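Local coordinates for protein putative antibiotic biosynthesis monooxygenase (Bordetella bronchiseptica, PDB 3GZ7) that is probably a monooxygenase of the antibiotic biosynthesis family, a dimeric alpha-beta barrel protein whose substrate is not established, at residues Q22-I27 with R68-V73; M49-C54 with V73-V78. All coordinates share one frame; numbering follows the deposited sequence. Where two conformers were deposited one is given.

Overall arrangement
From the N terminus, strand 21-28 comes first and lies in the middle of the antiparallel sheet. Helix 34-49 and the turn 49-54 follow, then strand 54-62. Strand 68-75 returns beside strand 21-28, and their pairing in interaction 1 closes a loop of 40 residues that holds the helix and strand 54-62. Interaction 2 closes a shorter loop of 18 residues, where the turn after the helix meets the end of strand 68-75. The two contacts cross along the chain and share V73. They also touch through Q22 with D74 and E23 with W75. Together they join the inner strands of the sheet to each other and to the turn that follows helix 34-49.

Interaction 1: Q22-I27 with R68-V73; sequences QEIASI and RYTLVV
E23 runs alongside V73, both side chains leaving the same face of the sheet. The carboxylate oxygen E23 OE1 comes 3.6 Å from V73 CG2. E23 CG is anti to the backbone N (chi1 165°), and the extended chain carries OE1 past the valine. That oxygen is bound by W75 NE1. On the same face A25 CB sits 4.1 Å from L71 CB. I27 slants across L71, with CD1 3.9 Å from L71 CB. The other face carries I24, T70 and V72. The Q22 side chain slants over V72, NE2 lying 3.6 Å from V72 CG1, and NE2 is hydrogen-bonded to D74 OD1. I24 touches T70 through the methyls CG2 and CG2, 3.6 Å apart, and its CD1 lies alongside V72. T70 OG1 bonds E111 of the second subunit. Six backbone hydrogen bonds join the two inner strands of this subunit's four-stranded sheet, which matches the ferredoxin-like half of a dimeric alpha-beta barrel. A25 N to L71 O is nearly straight, at 174°. At the far end water 2 donates to I27 O (2.8 Å) and accepts from R68 NH1 in the guanidinium plane (2.6 Å). A25, I27 and L71 make their face largely apolar beneath helix 34-49, while the indole N-H probably fixes the E23 carboxylate's rotation.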
# COMPACT_ATOMS: atom_id res chain seq x y z
N GLN A 22 9.40 -2.20 1.93
CA GLN A 22 8.45 -1.25 2.49
C GLN A 22 7.67 -1.87 3.64
O GLN A 22 7.11 -2.95 3.51
CB GLN A 22 7.50 -0.78 1.40
CG GLN A 22 8.20 0.05 0.30
CD GLN A 22 7.20 0.70 -0.62
OE1 GLN A 22 6.16 0.09 -0.94
NE2 GLN A 22 7.47 1.95 -1.03
N GLU A 23 7.71 -1.23 4.78
CA GLU A 23 6.79 -1.49 5.85
C GLU A 23 5.48 -0.85 5.44
O GLU A 23 5.48 0.30 5.03
CB GLU A 23 7.27 -0.84 7.17
CG GLU A 23 6.19 -0.75 8.28
CD GLU A 23 6.50 0.22 9.39
OE1 GLU A 23 7.61 0.80 9.39
OE2 GLU A 23 5.64 0.39 10.30
N ILE A 24 4.38 -1.61 5.56
CA ILE A 24 2.99 -1.11 5.36
C ILE A 24 2.28 -1.20 6.70
O ILE A 24 2.14 -2.27 7.22
CB ILE A 24 2.22 -1.98 4.31
CG1 ILE A 24 3.08 -2.17 3.07
CG2 ILE A 24 0.90 -1.33 3.88
CD1 ILE A 24 3.30 -0.83 2.30
N ALA A 25 1.89 -0.07 7.26
CA ALA A 25 1.14 -0.02 8.51
C ALA A 25 -0.27 0.52 8.22
O ALA A 25 -0.41 1.68 7.79
CB ALA A 25 1.85 0.89 9.47
N SER A 26 -1.29 -0.33 8.38
CA SER A 26 -2.69 0.07 8.20
C SER A 26 -3.20 0.52 9.52
O SER A 26 -3.30 -0.28 10.46
CB SER A 26 -3.58 -1.06 7.74
OG SER A 26 -2.86 -1.90 6.87
N ILE A 27 -3.53 1.80 9.58
CA ILE A 27 -3.89 2.46 10.81
C ILE A 27 -5.39 2.79 10.79
O ILE A 27 -5.92 3.18 9.74
CB ILE A 27 -3.02 3.74 10.96
CG1 ILE A 27 -1.54 3.36 10.95
CG2 ILE A 27 -3.41 4.52 12.22
CD1 ILE A 27 -0.61 4.39 10.38
N ARG A 68 -9.26 5.62 8.02
CA ARG A 68 -8.18 4.69 7.79
C ARG A 68 -7.09 5.34 6.92
O ARG A 68 -7.39 6.03 5.92
CB ARG A 68 -8.65 3.39 7.12
CG ARG A 68 -9.71 2.67 7.87
CD ARG A 68 -10.05 1.29 7.27
NE ARG A 68 -10.39 0.39 8.37
CZ ARG A 68 -9.50 -0.24 9.15
NH1 ARG A 68 -8.20 -0.16 8.91
NH2 ARG A 68 -9.92 -0.99 10.16
N TYR A 69 -5.85 5.05 7.32
CA TYR A 69 -4.64 5.56 6.75
C TYR A 69 -3.66 4.40 6.58
O TYR A 69 -3.80 3.33 7.22
CB TYR A 69 -4.00 6.61 7.67
CG TYR A 69 -4.75 7.93 7.86
CD1 TYR A 69 -5.80 8.06 8.78
CD2 TYR A 69 -4.35 9.06 7.15
CE1 TYR A 69 -6.45 9.29 8.95
CE2 TYR A 69 -4.99 10.26 7.31
CZ TYR A 69 -6.02 10.39 8.21
OH TYR A 69 -6.60 11.63 8.34
N THR A 70 -2.67 4.61 5.70
CA THR A 70 -1.59 3.67 5.47
C THR A 70 -0.28 4.45 5.58
O THR A 70 -0.02 5.37 4.77
CB THR A 70 -1.65 3.05 4.09
OG1 THR A 70 -2.95 2.55 3.83
CG2 THR A 70 -0.64 1.92 3.92
N LEU A 71 0.55 4.08 6.54
CA LEU A 71 1.93 4.58 6.57
C LEU A 71 2.79 3.65 5.75
O LEU A 71 2.76 2.45 6.00
CB LEU A 71 2.47 4.68 7.99
CG LEU A 71 3.70 5.56 8.27
CD1 LEU A 71 3.32 7.08 8.26
CD2 LEU A 71 4.34 5.16 9.61
N VAL A 72 3.55 4.21 4.79
CA VAL A 72 4.50 3.44 3.96
C VAL A 72 5.90 3.96 4.27
O VAL A 72 6.17 5.15 4.10
CB VAL A 72 4.15 3.55 2.45
CG1 VAL A 72 5.12 2.73 1.56
CG2 VAL A 72 2.69 3.11 2.26
N VAL A 73 6.75 3.07 4.82
CA VAL A 73 8.10 3.42 5.26
C VAL A 73 9.10 2.60 4.48
O VAL A 73 8.95 1.39 4.39
CB VAL A 73 8.30 3.19 6.78
CG1 VAL A 73 9.64 3.69 7.22
CG2 VAL A 73 7.20 3.88 7.57
O HOH W 1 -5.93 -2.05 10.62
O HOH W 2 -6.31 1.23 7.79

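Interaction 2: M49-C54 with V73-V78; sequences MRARGC and VDWETV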
# COMPACT_ATOMS: atom_id res chain seq x y z
N MSE A 49 13.07 9.27 9.46
CA MSE A 49 14.13 9.61 8.47
C MSE A 49 15.50 9.41 9.03
O MSE A 49 16.40 8.93 8.34
CB MSE A 49 14.03 11.08 7.99
CG MSE A 49 12.74 11.48 7.22
SE MSE A 49 12.36 10.41 5.63
CE MSE A 49 13.71 11.08 4.34
N ARG A 50 15.68 9.78 10.28
CA ARG A 50 16.94 9.51 10.99
C ARG A 50 17.09 8.05 11.55
O ARG A 50 18.15 7.73 12.09
CB ARG A 50 17.18 10.54 12.10
CG ARG A 50 16.54 10.22 13.39
CD ARG A 50 16.47 11.48 14.22
NE ARG A 50 15.94 11.24 15.56
CZ ARG A 50 15.43 12.20 16.33
NH1 ARG A 50 15.38 13.45 15.91
NH2 ARG A 50 14.98 11.91 17.53
N ALA A 51 16.08 7.19 11.41
CA ALA A 51 16.23 5.79 11.84
C ALA A 51 17.23 5.08 10.94
O ALA A 51 17.34 5.38 9.75
CB ALA A 51 14.90 5.08 11.82
N ARG A 52 17.98 4.16 11.52
CA ARG A 52 18.94 3.33 10.77
C ARG A 52 18.31 2.61 9.56
O ARG A 52 17.32 1.88 9.74
CB ARG A 52 19.50 2.28 11.71
CG ARG A 52 20.47 1.29 11.08
CD ARG A 52 21.05 0.41 12.16
NE ARG A 52 21.91 -0.59 11.59
CZ ARG A 52 22.67 -1.41 12.30
NH1 ARG A 52 22.67 -1.35 13.62
NH2 ARG A 52 23.43 -2.29 11.66
N GLY A 53 18.83 2.87 8.36
CA GLY A 53 18.35 2.26 7.13
C GLY A 53 17.01 2.71 6.56
O GLY A 53 16.48 2.04 5.67
N CYS A 54 16.45 3.79 7.11
CA CYS A 54 15.25 4.40 6.62
C CYS A 54 15.56 5.39 5.50
O CYS A 54 16.37 6.30 5.70
CB CYS A 54 14.52 5.17 7.75
SG CYS A 54 12.85 5.68 7.31
N VAL A 73 6.75 3.07 4.82
CA VAL A 73 8.10 3.42 5.26
C VAL A 73 9.10 2.60 4.48
O VAL A 73 8.95 1.39 4.39
CB VAL A 73 8.30 3.19 6.78
CG1 VAL A 73 9.64 3.69 7.22
CG2 VAL A 73 7.20 3.88 7.57
N ASP A 74 10.10 3.26 3.90
CA ASP A 74 11.16 2.58 3.14
C ASP A 74 12.30 2.22 4.06
O ASP A 74 12.85 3.09 4.70
CB ASP A 74 11.64 3.46 1.98
CG ASP A 74 10.48 3.89 1.08
OD1 ASP A 74 9.87 3.06 0.40
OD2 ASP A 74 10.12 5.07 1.13
N TRP A 75 12.59 0.92 4.12
CA TRP A 75 13.67 0.31 4.88
C TRP A 75 14.61 -0.48 3.98
O TRP A 75 14.19 -1.11 3.02
CB TRP A 75 13.09 -0.62 5.97
CG TRP A 75 12.17 0.05 6.99
CD1 TRP A 75 10.79 -0.01 7.05
CD2 TRP A 75 12.58 0.87 8.10
NE1 TRP A 75 10.34 0.70 8.13
CE2 TRP A 75 11.40 1.28 8.77
CE3 TRP A 75 13.82 1.33 8.57
CZ2 TRP A 75 11.44 2.10 9.90
CZ3 TRP A 75 13.85 2.15 9.67
CH2 TRP A 75 12.66 2.54 10.32
N GLU A 76 15.89 -0.47 4.32
CA GLU A 76 16.86 -1.31 3.60
C GLU A 76 16.62 -2.79 3.84
O GLU A 76 16.72 -3.58 2.91
CB GLU A 76 18.30 -0.94 3.99
CG GLU A 76 18.80 0.37 3.37
CD GLU A 76 20.12 0.90 4.03
OE1 GLU A 76 20.85 0.09 4.63
OE2 GLU A 76 20.42 2.12 3.89
N THR A 77 16.35 -3.13 5.10
CA THR A 77 15.98 -4.47 5.53
C THR A 77 14.78 -4.44 6.51
O THR A 77 14.51 -3.41 7.14
CB THR A 77 17.15 -5.17 6.28
OG1 THR A 77 17.29 -4.62 7.59
CG2 THR A 77 18.47 -5.05 5.50
N VAL A 78 14.09 -5.58 6.64
CA VAL A 78 12.99 -5.74 7.62
C VAL A 78 13.56 -5.59 9.03
O VAL A 78 12.88 -5.01 9.90
CB VAL A 78 12.18 -7.10 7.49
CG1 VAL A 78 11.14 -7.34 8.69
CG2 VAL A 78 11.47 -7.19 6.15
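C54 SG stands over one face of the W75 six-membered ring, 4.4 Å from its centroid and 13° off the normal. This is a cysteine sulfur-aromatic contact. With chi1 at -169° SG swings opposite the backbone N, which sets it over the indole and 3.8 Å from V73 CG1. C54 CB touches the ring at CZ3. The benzo edge of the indole faces the turn. A51 CB lies near the ring plane, 3.7 Å from CH2, and R52 O lies in that plane, 3.5 Å from CZ3. At G53 the backbone takes over. E76 N donates to G53 O at 2.9 Å, within the carbonyl plane, and W75 CA gives the same oxygen a C-H contact. E76 CG and CD pack along G53. The turn itself is a type II beta turn from A51 to C54, with C54 N bonded to A51 O. It leads from helix 34-49 into strand 54-62 of the ferredoxin-like alpha-beta fold. C54 and W75 form an antiparallel non-hydrogen-bonded pair. Further out, the ring of H81 stacks on W75, and F48 of helix 34-49 packs on C54, V73 and W75. H55 NE2 binds E76 OE2.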